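Local coordinates for thioredoxin reductase (Clostridium acetobutylicum ATCC 824, PDB 6GNA), which probably reduces thioredoxin with electrons from ferredoxin rather than from a pyridine nucleotide, passing them through its bound FAD and a cysteine pair, at residues 21-26 against 73-78; 144-149 against 166-171; 159-164 against 181-186; 173-178 against 191-196. One frame throughout, in Å; residues are numbered along the deposited sequence. Where two conformers were deposited one is given.

Interaction 1: 21-26 against 73-78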
loop_
_atom_site.group_PDB
_atom_site.type_symbol
_atom_site.label_atom_id
_atom_site.label_comp_id
_atom_site.label_asym_id
_atom_site.label_seq_id
_atom_site.Cartn_x
_atom_site.Cartn_y
_atom_site.Cartn_z
ATOM N N SER A 21 3.932 10.123 -1.012
ATOM C CA SER A 21 3.049 10.998 -1.772
ATOM C C SER A 21 3.847 12.025 -2.569
ATOM O O SER A 21 3.606 12.236 -3.764
ATOM C CB SER A 21 2.095 11.709 -0.820
ATOM O OG SER A 21 1.134 10.835 -0.258
ATOM N N ALA A 22 4.808 12.675 -1.921
ATOM C CA ALA A 22 5.545 13.757 -2.568
ATOM C C ALA A 22 6.287 13.286 -3.821
ATOM O O ALA A 22 6.277 13.976 -4.844
ATOM C CB ALA A 22 6.497 14.409 -1.570
ATOM N N ILE A 23 6.987 12.144 -3.753
ATOM C CA ILE A 23 7.763 11.715 -4.919
ATOM C C ILE A 23 6.858 11.296 -6.068
ATOM O O ILE A 23 7.301 11.272 -7.224
ATOM C CB ILE A 23 8.790 10.624 -4.579
ATOM C CG1 ILE A 23 8.125 9.306 -4.186
ATOM C CG2 ILE A 23 9.726 11.096 -3.480
ATOM C CD1 ILE A 23 9.125 8.161 -4.029
ATOM N N ASN A 24 5.609 10.950 -5.779
ATOM C CA ASN A 24 4.657 10.597 -6.825
ATOM C C ASN A 24 3.867 11.791 -7.329
ATOM O O ASN A 24 3.357 11.752 -8.450
ATOM C CB ASN A 24 3.709 9.507 -6.322
ATOM C CG ASN A 24 4.349 8.153 -6.354
ATOM O OD1 ASN A 24 4.392 7.510 -7.417
ATOM N ND2 ASN A 24 4.901 7.720 -5.218
ATOM N N ALA A 25 3.770 12.861 -6.540
ATOM C CA ALA A 25 3.054 14.052 -6.974
ATOM C C ALA A 25 3.919 14.962 -7.830
ATOM O O ALA A 25 3.384 15.729 -8.636
ATOM C CB ALA A 25 2.560 14.823 -5.756
ATOM N N LYS A 26 5.241 14.914 -7.673
ATOM C CA LYS A 26 6.116 15.717 -8.520
ATOM C C LYS A 26 6.066 15.218 -9.957
ATOM O O LYS A 26 7.085 14.815 -10.526
ATOM C CB LYS A 26 7.549 15.709 -7.993
ATOM C CG LYS A 26 7.705 16.477 -6.703
ATOM C CD LYS A 26 8.993 17.277 -6.681
ATOM C CE LYS A 26 8.941 18.491 -7.579
ATOM N NZ LYS A 26 10.162 19.313 -7.381
ATOM N N ASP A 73 15.727 14.946 -1.655
ATOM C CA ASP A 73 16.701 15.948 -2.066
ATOM C C ASP A 73 17.026 15.818 -3.551
ATOM O O ASP A 73 17.077 16.821 -4.271
ATOM C CB ASP A 73 17.964 15.811 -1.217
ATOM C CG ASP A 73 17.740 16.211 0.241
ATOM O OD1 ASP A 73 16.657 16.753 0.569
ATOM O OD2 ASP A 73 18.652 15.979 1.062
ATOM N N ASN A 74 17.218 14.589 -4.039
ATOM C CA ASN A 74 17.456 14.406 -5.462
ATOM C C ASN A 74 16.292 14.900 -6.314
ATOM O O ASN A 74 16.497 15.270 -7.475
ATOM C CB ASN A 74 17.735 12.935 -5.777
ATOM C CG ASN A 74 19.199 12.565 -5.604
ATOM O OD1 ASN A 74 19.537 11.621 -4.891
ATOM N ND2 ASN A 74 20.075 13.308 -6.267
ATOM N N MET A 75 15.066 14.875 -5.796
ATOM C CA MET A 75 13.907 15.330 -6.553
ATOM C C MET A 75 13.501 16.764 -6.235
ATOM O O MET A 75 12.422 17.194 -6.656
ATOM C CB MET A 75 12.730 14.397 -6.314
ATOM C CG MET A 75 13.011 13.010 -6.827
ATOM S SD MET A 75 11.632 11.888 -6.638
ATOM C CE MET A 75 10.589 12.400 -7.998
ATOM N N GLY A 76 14.323 17.505 -5.505
ATOM C CA GLY A 76 14.010 18.895 -5.235
ATOM C C GLY A 76 12.798 19.095 -4.356
ATOM O O GLY A 76 12.105 20.107 -4.484
ATOM N N ILE A 77 12.505 18.137 -3.482
ATOM C CA ILE A 77 11.390 18.217 -2.549
ATOM C C ILE A 77 11.950 18.665 -1.216
ATOM O O ILE A 77 12.827 18.001 -0.656
ATOM C CB ILE A 77 10.712 16.849 -2.399
ATOM C CG1 ILE A 77 10.009 16.482 -3.700
ATOM C CG2 ILE A 77 9.734 16.845 -1.223
ATOM C CD1 ILE A 77 9.597 15.036 -3.792
ATOM N N GLN A 78 11.434 19.771 -0.703
ATOM C CA GLN A 78 11.817 20.275 0.607
ATOM C C GLN A 78 10.654 20.105 1.571
ATOM O O GLN A 78 9.491 20.058 1.167
ATOM C CB GLN A 78 12.206 21.751 0.536
ATOM C CG GLN A 78 13.456 22.020 -0.285
ATOM C CD GLN A 78 13.179 22.108 -1.773
ATOM O OE1 GLN A 78 12.104 22.541 -2.193
ATOM N NE2 GLN A 78 14.150 21.693 -2.580
#

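Interaction 2: 144-149 against 166-171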
loop_
_atom_site.group_PDB
_atom_site.type_symbol
_atom_site.label_atom_id
_atom_site.label_comp_id
_atom_site.label_asym_id
_atom_site.label_seq_id
_atom_site.Cartn_x
_atom_site.Cartn_y
_atom_site.Cartn_z
ATOM N N GLY A 144 -5.088 37.140 30.273
ATOM C CA GLY A 144 -5.281 37.367 31.694
ATOM C C GLY A 144 -5.751 36.162 32.480
ATOM O O GLY A 144 -6.201 36.326 33.621
ATOM N N LYS A 145 -5.670 34.963 31.907
ATOM C CA LYS A 145 -6.044 33.727 32.580
ATOM C C LYS A 145 -4.818 32.833 32.754
ATOM O O LYS A 145 -3.726 33.124 32.258
ATOM C CB LYS A 145 -7.162 33.005 31.807
ATOM C CG LYS A 145 -8.459 33.829 31.687
ATOM C CD LYS A 145 -9.628 33.007 31.158
ATOM C CE LYS A 145 -10.941 33.790 31.216
ATOM N NZ LYS A 145 -12.058 33.058 30.555
ATOM N N ILE A 146 -5.002 31.737 33.486
ATOM C CA ILE A 146 -3.930 30.788 33.759
ATOM C C ILE A 146 -3.990 29.681 32.717
ATOM O O ILE A 146 -5.055 29.098 32.482
ATOM C CB ILE A 146 -4.063 30.204 35.173
ATOM C CG1 ILE A 146 -4.042 31.325 36.223
ATOM C CG2 ILE A 146 -2.961 29.183 35.437
ATOM C CD1 ILE A 146 -4.442 30.862 37.601
ATOM N N VAL A 147 -2.849 29.371 32.112
ATOM C CA VAL A 147 -2.769 28.362 31.059
ATOM C C VAL A 147 -1.689 27.346 31.407
ATOM O O VAL A 147 -0.568 27.721 31.785
ATOM C CB VAL A 147 -2.485 28.995 29.684
ATOM C CG1 VAL A 147 -2.279 27.921 28.620
ATOM C CG2 VAL A 147 -3.625 29.920 29.290
ATOM N N THR A 148 -2.018 26.068 31.254
ATOM C CA THR A 148 -1.081 24.971 31.419
ATOM C C THR A 148 -0.926 24.276 30.076
ATOM O O THR A 148 -1.921 23.891 29.446
ATOM C CB THR A 148 -1.584 23.990 32.474
ATOM O OG1 THR A 148 -1.679 24.671 33.728
ATOM C CG2 THR A 148 -0.615 22.843 32.640
ATOM N N ILE A 149 0.311 24.126 29.636
ATOM C CA ILE A 149 0.622 23.410 28.404
ATOM C C ILE A 149 1.325 22.116 28.765
ATOM O O ILE A 149 2.378 22.134 29.417
ATOM C CB ILE A 149 1.487 24.253 27.463
ATOM C CG1 ILE A 149 0.643 25.400 26.912
ATOM C CG2 ILE A 149 2.053 23.400 26.328
ATOM C CD1 ILE A 149 1.455 26.439 26.223
ATOM N N LEU A 166 0.215 36.794 26.934
ATOM C CA LEU A 166 -1.209 37.076 27.087
ATOM C C LEU A 166 -1.775 36.545 28.394
ATOM O O LEU A 166 -2.566 37.223 29.043
ATOM C CB LEU A 166 -1.994 36.467 25.906
ATOM C CG LEU A 166 -1.751 37.098 24.530
ATOM C CD1 LEU A 166 -2.439 36.295 23.423
ATOM C CD2 LEU A 166 -2.209 38.556 24.511
ATOM N N ALA A 167 -1.386 35.342 28.796
ATOM C CA ALA A 167 -1.911 34.733 30.003
ATOM C C ALA A 167 -1.298 35.371 31.242
ATOM O O ALA A 167 -0.189 35.914 31.212
ATOM C CB ALA A 167 -1.593 33.236 29.997
ATOM N N SER A 168 -2.059 35.346 32.338
ATOM C CA SER A 168 -1.523 35.820 33.608
ATOM C C SER A 168 -0.439 34.900 34.153
ATOM O O SER A 168 0.397 35.342 34.947
ATOM C CB SER A 168 -2.652 35.920 34.629
ATOM O OG SER A 168 -3.333 34.675 34.719
ATOM N N LYS A 169 -0.444 33.631 33.755
ATOM C CA LYS A 169 0.510 32.656 34.261
ATOM C C LYS A 169 0.522 31.493 33.279
ATOM O O LYS A 169 -0.541 31.050 32.847
ATOM C CB LYS A 169 0.074 32.153 35.642
ATOM C CG LYS A 169 0.892 30.997 36.202
ATOM C CD LYS A 169 2.277 31.437 36.649
ATOM C CE LYS A 169 3.009 30.306 37.358
ATOM N NZ LYS A 169 4.366 30.689 37.829
ATOM N N VAL A 170 1.717 31.018 32.927
ATOM C CA VAL A 170 1.887 29.874 32.027
ATOM C C VAL A 170 2.716 28.808 32.734
ATOM O O VAL A 170 3.828 29.082 33.195
ATOM C CB VAL A 170 2.573 30.261 30.703
ATOM C CG1 VAL A 170 2.739 29.030 29.783
ATOM C CG2 VAL A 170 1.804 31.374 29.992
ATOM N N TYR A 171 2.180 27.595 32.810
ATOM C CA TYR A 171 2.921 26.427 33.257
ATOM C C TYR A 171 3.212 25.553 32.054
ATOM O O TYR A 171 2.355 25.378 31.181
ATOM C CB TYR A 171 2.090 25.591 34.233
ATOM C CG TYR A 171 1.672 26.300 35.497
ATOM C CD1 TYR A 171 2.567 26.481 36.538
ATOM C CD2 TYR A 171 0.375 26.756 35.664
ATOM C CE1 TYR A 171 2.184 27.118 37.705
ATOM C CE2 TYR A 171 -0.017 27.386 36.825
ATOM C CZ TYR A 171 0.892 27.564 37.841
ATOM O OH TYR A 171 0.497 28.193 39.004
HETATM O O HOH W 1 -5.464 34.883 36.330
#

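Interaction 3: 159-164 against 181-186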
loop_
_atom_site.group_PDB
_atom_site.type_symbol
_atom_site.label_atom_id
_atom_site.label_comp_id
_atom_site.label_asym_id
_atom_site.label_seq_id
_atom_site.Cartn_x
_atom_site.Cartn_y
_atom_site.Cartn_z
ATOM N N GLU A 159 4.813 27.607 21.747
ATOM C CA GLU A 159 3.458 28.034 22.063
ATOM C C GLU A 159 3.389 28.555 23.486
ATOM O O GLU A 159 2.709 29.548 23.752
ATOM C CB GLU A 159 2.478 26.881 21.854
ATOM C CG GLU A 159 2.400 26.406 20.399
ATOM C CD GLU A 159 1.153 25.620 20.096
ATOM O OE1 GLU A 159 0.083 26.012 20.584
ATOM O OE2 GLU A 159 1.235 24.611 19.355
ATOM N N ALA A 160 4.081 27.891 24.412
ATOM C CA ALA A 160 4.150 28.393 25.785
ATOM C C ALA A 160 4.736 29.798 25.828
ATOM O O ALA A 160 4.242 30.664 26.558
ATOM C CB ALA A 160 5.006 27.448 26.629
ATOM N N ASN A 161 5.817 30.033 25.081
ATOM C CA ASN A 161 6.424 31.361 25.070
ATOM C C ASN A 161 5.446 32.404 24.556
ATOM O O ASN A 161 5.387 33.523 25.081
ATOM C CB ASN A 161 7.699 31.359 24.232
ATOM C CG ASN A 161 8.800 30.542 24.859
ATOM O OD1 ASN A 161 8.844 30.384 26.080
ATOM N ND2 ASN A 161 9.672 29.989 24.028
ATOM N N TYR A 162 4.694 32.068 23.509
ATOM C CA TYR A 162 3.712 33.008 22.986
ATOM C C TYR A 162 2.618 33.273 24.010
ATOM O O TYR A 162 2.198 34.419 24.203
ATOM C CB TYR A 162 3.110 32.460 21.689
ATOM C CG TYR A 162 2.090 33.385 21.067
ATOM C CD1 TYR A 162 2.489 34.542 20.407
ATOM C CD2 TYR A 162 0.730 33.111 21.143
ATOM C CE1 TYR A 162 1.563 35.401 19.842
ATOM C CE2 TYR A 162 -0.206 33.971 20.581
ATOM C CZ TYR A 162 0.220 35.112 19.929
ATOM O OH TYR A 162 -0.693 35.973 19.362
ATOM N N LEU A 163 2.122 32.221 24.662
ATOM C CA LEU A 163 1.039 32.412 25.616
ATOM C C LEU A 163 1.474 33.251 26.798
ATOM O O LEU A 163 0.640 33.916 27.410
ATOM C CB LEU A 163 0.499 31.068 26.108
ATOM C CG LEU A 163 -0.770 30.561 25.418
ATOM C CD1 LEU A 163 -1.952 31.460 25.752
ATOM C CD2 LEU A 163 -0.579 30.470 23.904
ATOM N N ALA A 164 2.767 33.234 27.135
ATOM C CA ALA A 164 3.232 34.018 28.274
ATOM C C ALA A 164 3.044 35.510 28.053
ATOM O O ALA A 164 3.060 36.276 29.021
ATOM C CB ALA A 164 4.694 33.689 28.565
ATOM N N GLN A 181 13.631 25.498 25.838
ATOM C CA GLN A 181 13.936 26.882 25.476
ATOM C C GLN A 181 12.701 27.744 25.733
ATOM O O GLN A 181 11.924 28.070 24.829
ATOM C CB GLN A 181 14.405 26.965 24.028
ATOM C CG GLN A 181 15.807 26.400 23.810
ATOM C CD GLN A 181 15.833 24.885 23.766
ATOM O OE1 GLN A 181 15.076 24.275 23.036
ATOM N NE2 GLN A 181 16.733 24.277 24.533
ATOM N N LEU A 182 12.536 28.113 27.000
ATOM C CA LEU A 182 11.366 28.837 27.478
ATOM C C LEU A 182 11.794 30.154 28.106
ATOM O O LEU A 182 12.821 30.221 28.785
ATOM C CB LEU A 182 10.627 27.998 28.530
ATOM C CG LEU A 182 10.070 26.658 28.040
ATOM C CD1 LEU A 182 9.696 25.762 29.203
ATOM C CD2 LEU A 182 8.867 26.902 27.159
ATOM N N VAL A 183 10.987 31.198 27.890
ATOM C CA VAL A 183 11.208 32.468 28.577
ATOM C C VAL A 183 11.006 32.285 30.078
ATOM O O VAL A 183 10.308 31.373 30.539
ATOM C CB VAL A 183 10.278 33.560 28.021
ATOM C CG1 VAL A 183 10.530 33.769 26.524
ATOM C CG2 VAL A 183 8.822 33.196 28.282
ATOM N N SER A 184 11.622 33.182 30.855
ATOM C CA SER A 184 11.614 33.046 32.307
ATOM C C SER A 184 10.203 33.111 32.882
ATOM O O SER A 184 9.951 32.561 33.957
ATOM C CB SER A 184 12.496 34.121 32.947
ATOM O OG SER A 184 12.084 35.413 32.546
ATOM N N ALA A 185 9.275 33.779 32.195
ATOM C CA ALA A 185 7.901 33.866 32.685
ATOM C C ALA A 185 7.186 32.515 32.693
ATOM O O ALA A 185 6.183 32.371 33.401
ATOM C CB ALA A 185 7.103 34.860 31.844
ATOM N N VAL A 186 7.665 31.532 31.931
ATOM C CA VAL A 186 7.054 30.204 31.917
ATOM C C VAL A 186 7.602 29.384 33.077
ATOM O O VAL A 186 8.817 29.218 33.209
ATOM C CB VAL A 186 7.331 29.488 30.583
ATOM C CG1 VAL A 186 6.824 28.052 30.651
ATOM C CG2 VAL A 186 6.679 30.213 29.437
#

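Interaction 4: 173-178 against 191-196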
loop_
_atom_site.group_PDB
_atom_site.type_symbol
_atom_site.label_atom_id
_atom_site.label_comp_id
_atom_site.label_asym_id
_atom_site.label_seq_id
_atom_site.Cartn_x
_atom_site.Cartn_y
_atom_site.Cartn_z
ATOM N N VAL A 173 4.446 21.650 31.231
ATOM C CA VAL A 173 4.644 20.292 31.728
ATOM C C VAL A 173 5.272 19.482 30.599
ATOM O O VAL A 173 4.561 19.036 29.690
ATOM C CB VAL A 173 3.316 19.660 32.167
ATOM C CG1 VAL A 173 3.544 18.291 32.760
ATOM C CG2 VAL A 173 2.598 20.540 33.189
ATOM N N PRO A 174 6.582 19.256 30.614
ATOM C CA PRO A 174 7.212 18.528 29.506
ATOM C C PRO A 174 6.936 17.037 29.585
ATOM O O PRO A 174 6.943 16.436 30.662
ATOM C CB PRO A 174 8.700 18.818 29.714
ATOM C CG PRO A 174 8.831 19.027 31.192
ATOM C CD PRO A 174 7.559 19.699 31.621
ATOM N N ARG A 175 6.734 16.432 28.415
ATOM C CA ARG A 175 6.546 14.985 28.308
ATOM C C ARG A 175 7.656 14.334 27.496
ATOM O O ARG A 175 7.454 13.288 26.875
ATOM C CB ARG A 175 5.190 14.655 27.702
ATOM C CG ARG A 175 4.040 15.429 28.337
ATOM C CD ARG A 175 3.940 15.182 29.825
ATOM N NE ARG A 175 3.670 13.781 30.138
ATOM C CZ ARG A 175 4.432 13.007 30.906
ATOM N NH1 ARG A 175 5.533 13.479 31.477
ATOM N NH2 ARG A 175 4.083 11.743 31.113
ATOM N N TYR A 176 8.824 14.962 27.489
ATOM C CA TYR A 176 10.020 14.456 26.838
ATOM C C TYR A 176 11.200 15.040 27.599
ATOM O O TYR A 176 11.063 16.040 28.311
ATOM C CB TYR A 176 10.094 14.893 25.369
ATOM C CG TYR A 176 9.960 16.385 25.231
ATOM C CD1 TYR A 176 8.712 16.976 25.192
ATOM C CD2 TYR A 176 11.077 17.211 25.187
ATOM C CE1 TYR A 176 8.568 18.335 25.100
ATOM C CE2 TYR A 176 10.941 18.587 25.086
ATOM C CZ TYR A 176 9.684 19.143 25.046
ATOM O OH TYR A 176 9.505 20.498 24.961
ATOM N N LYS A 177 12.357 14.396 27.444
ATOM C CA LYS A 177 13.598 14.788 28.101
ATOM C C LYS A 177 14.418 15.646 27.152
ATOM O O LYS A 177 14.813 15.181 26.074
ATOM C CB LYS A 177 14.422 13.558 28.474
ATOM C CG LYS A 177 13.670 12.459 29.189
ATOM C CD LYS A 177 13.556 12.743 30.660
ATOM C CE LYS A 177 13.177 11.494 31.414
ATOM N NZ LYS A 177 13.170 11.765 32.859
ATOM N N ASP A 178 14.704 16.873 27.567
ATOM C CA ASP A 178 15.535 17.792 26.797
ATOM C C ASP A 178 15.802 18.995 27.689
ATOM O O ASP A 178 15.212 19.129 28.765
ATOM C CB ASP A 178 14.789 18.226 25.534
ATOM C CG ASP A 178 15.689 18.819 24.469
ATOM O OD1 ASP A 178 16.922 18.822 24.635
ATOM O OD2 ASP A 178 15.143 19.278 23.445
ATOM N N ASP A 191 6.561 17.192 36.417
ATOM C CA ASP A 191 5.702 16.269 37.141
ATOM C C ASP A 191 4.855 15.558 36.101
ATOM O O ASP A 191 4.809 15.962 34.936
ATOM C CB ASP A 191 4.821 17.019 38.144
ATOM C CG ASP A 191 4.248 16.115 39.219
ATOM O OD1 ASP A 191 4.150 14.889 38.999
ATOM O OD2 ASP A 191 3.880 16.641 40.288
ATOM N N VAL A 192 4.179 14.497 36.525
ATOM C CA VAL A 192 3.403 13.644 35.628
ATOM C C VAL A 192 1.943 14.077 35.700
ATOM O O VAL A 192 1.353 14.028 36.790
ATOM C CB VAL A 192 3.541 12.165 36.011
ATOM C CG1 VAL A 192 2.692 11.293 35.094
ATOM C CG2 VAL A 192 4.978 11.751 35.932
ATOM N N PRO A 193 1.319 14.467 34.589
ATOM C CA PRO A 193 -0.118 14.767 34.629
ATOM C C PRO A 193 -0.928 13.535 35.004
ATOM O O PRO A 193 -0.653 12.427 34.540
ATOM C CB PRO A 193 -0.438 15.219 33.197
ATOM C CG PRO A 193 0.871 15.403 32.505
ATOM C CD PRO A 193 1.897 14.620 33.242
ATOM N N VAL A 194 -1.949 13.741 35.838
ATOM C CA VAL A 194 -2.859 12.674 36.257
ATOM C C VAL A 194 -4.259 12.886 35.689
ATOM O O VAL A 194 -4.817 11.999 35.038
ATOM C CB VAL A 194 -2.893 12.525 37.795
ATOM C CG1 VAL A 194 -3.799 11.350 38.191
ATOM C CG2 VAL A 194 -1.493 12.328 38.347
ATOM N N GLU A 195 -4.855 14.046 35.944
ATOM C CA GLU A 195 -6.242 14.245 35.565
ATOM C C GLU A 195 -6.549 15.730 35.463
ATOM O O GLU A 195 -6.117 16.523 36.306
ATOM C CB GLU A 195 -7.180 13.598 36.591
ATOM C CG GLU A 195 -8.656 13.733 36.252
ATOM C CD GLU A 195 -9.567 13.206 37.347
ATOM O OE1 GLU A 195 -9.062 12.869 38.438
ATOM O OE2 GLU A 195 -10.793 13.138 37.121
ATOM N N ILE A 196 -7.301 16.081 34.430
ATOM C CA ILE A 196 -7.895 17.405 34.280
ATOM C C ILE A 196 -9.258 17.378 34.957
ATOM O O ILE A 196 -10.097 16.534 34.631
ATOM C CB ILE A 196 -8.041 17.755 32.790
ATOM C CG1 ILE A 196 -6.684 17.735 32.086
ATOM C CG2 ILE A 196 -8.688 19.124 32.625
ATOM C CD1 ILE A 196 -6.770 17.476 30.578
HETATM O O HOH W 2 6.993 16.316 33.215
#

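Interaction 1: 21-26 against 73-78
Ile77 and Met75, on the chain leaving helix 61-74, both close on Ile23 in the last turn of helix 16-25, Ile77 touching Ala22 as well. The Met75 side chain crosses Ile23 at about a right angle, its SD lying 3.7 Å from Ile23 CB. A final bend at chi3, 78°, swings the methyl CE back toward the helix, where it meets the carbonyl O of Ile23 at 3.6 Å. Ile77, also crossing Ile23 at about a right angle, brings CD1 to 3.9 Å from Ala22 CB and 4.0 Å from Ile23 CG2. Lys26, just past the end of its helix, runs antiparallel to the Ile77 side chain and lays its methylenes along it before its NZ donates a hydrogen bond to Met75 O, 3.2 Å away and in the carbonyl plane. Gly76, with positive phi, is the C' residue of the Schellman motif that ends helix 61-74. Val34 of strand 32-35 touches both Ala22 and Ile77, while Tyr57 of the second subunit packs on Met75. The chemistry is mostly apolar, with one polar bond on its solvent side; Lys26 is poorly ordered, so this bond is probably occupied only part of the time and the apolar packing is likely the steadier part.

Interaction 2: 144-149 against 166-171
Tyr171 lays its ring beside Ile146 and Thr148 on one face of two parallel strands. The methyl CG2 of Ile146 meets the ring at its edge, near the ring plane, 3.7 Å from Tyr171 CE2. Thr148 OG1 approaches obliquely, 3.5 Å from Tyr171 CD2; its hydrogen-bond partner is Thr214 OG1. With chi1 at -61°, Tyr171 CG stands anti to its own carbonyl carbon, which turns the ring back along the strand toward Ile146, and Lys169 CD rests over one ring face. Beneath these side chains runs a regular parallel ladder: Val147 N donates to Lys169 O (2.9 Å), Val147 O accepts from Tyr171 N (2.9 Å), and Ile149 N donates to Tyr171 O. At the other end the pairing gives way to loop geometry. Gly144 N binds Leu166 O at 2.8 Å, and Ser168 N reaches Lys145 O by a more bent bond, with an N-H...O angle of 131°. A water donates to Gly144 O and also hydrogen-bonds Ser168 OG, at 2.7 Å. The two strands are the ends of a beta-alpha-beta crossover through helix 155-163; in their five-stranded parallel sheet, strand 216-220 flanks 146-151 and strand 186-188 flanks 169-174.

Interaction 3: 159-164 against 181-186
Asn161 faces the backbone of the 181-186 loop with its carboxamide and uses both ends of it. Its CG lies anti to its own carbonyl carbon (chi1 -68°), which carries the amide out to the loop. ND2 donates to Gln181 O across 3.1 Å, a nearly straight bond (171° at the hydrogen) that lies in the amide plane and strikes a lone pair of the carbonyl. OD1 accepts from Val183 N at 2.9 Å, but here the donor stands well above the carbonyl plane, 44° out of it. These two bonds fix the rotation of the amide and pin the loop backbone on both sides of Leu182 to the helix. This is the tight part of the contact. The methyls Leu182 CD2 and Val183 CG2 each come within 3.6 Å of Asn161 OD1, and Ala160 CB meets Leu182 CD2 at 3.9 Å. Val186 turns CG2 toward the carbonyl O of Ala160, 3.8 Å away.

Farther along, the fit slackens. Ala164 CB touches Val183, Ala185 and Val186 only through methyl groups, the shortest of these approaches being 4.1 Å to Val186 CG2. Val183 and Ala185 are exposed here, in a type I turn from Val183 to Val186 closed by Val186 N to Val183 O. At the opposite end Gln181 is exposed too, although its OE1 is hydrogen-bonded by Lys154 NZ. In this protein the loop rests on the helix, and Tyr172 of strand 169-174 touches Ala160, Leu182 and Val186. A crossover helix packed on a parallel sheet is typical of Rossmann-like domains.

Interaction 4: 173-178 against 191-196
Pro193 CD sits over one face of the Arg175 guanidinium, 3.7 Å from Arg175 NE and offset toward the rim; within this contact the charged group meets a proline ring and no acid. The arginine gets there by coiling: chi1, chi2 and chi3 all lie near -60° (-48°, -58° and -62°), which folds the chain back until NH1 makes a weak hydrogen bond with Pro174 O. Arg175 also has an acetate ion close to its side chain, probably carried over from the crystallisation liquor. Val173 slides past Pro193 in the opposite direction. Its CG1 lies 3.9 Å from Pro193 CG and, closer still, 3.4 Å from Asp191 O. The polar link between the two segments is a water that donates to Pro174 O at 2.6 Å and to Asp191 O at 2.8 Å, tying two backbone carbonyls together. Asp191 points its side chain away from this junction, and its OD2 accepts a hydrogen bond from Ser209 N. The contact joins the end of strand 169-174, in the parallel sheet, to the start of strand 193-198, an outer strand of the three-stranded antiparallel sheet; Val150 of strand 146-151 touches both Arg175 and Pro193, and Leu207 of strand 202-207 packs on Val173.

Interaction 1 comes first along the chain and stands apart, its centre 36 to 41 Å from the others; it touches the second subunit, and the Ile23 side chain is about 9 Å from a bound FAD. The segments of interactions 2 and 3 alternate in sequence, as do those of 3 and 4, while 4 opens after 2 closes. Interactions 2 and 3, centred 10 Å apart, share one crossover: helix 155-163 links the two strands, whose Ile149 and Val170 pack against Ala160 and Ala164. Interaction 4 continues strand 169-174 toward the antiparallel sheet. Sheet pairing, helix packing and a sheet-to-sheet junction thus combine in what is probably one Rossmann-like domain, with interaction 1 in the FAD-binding part.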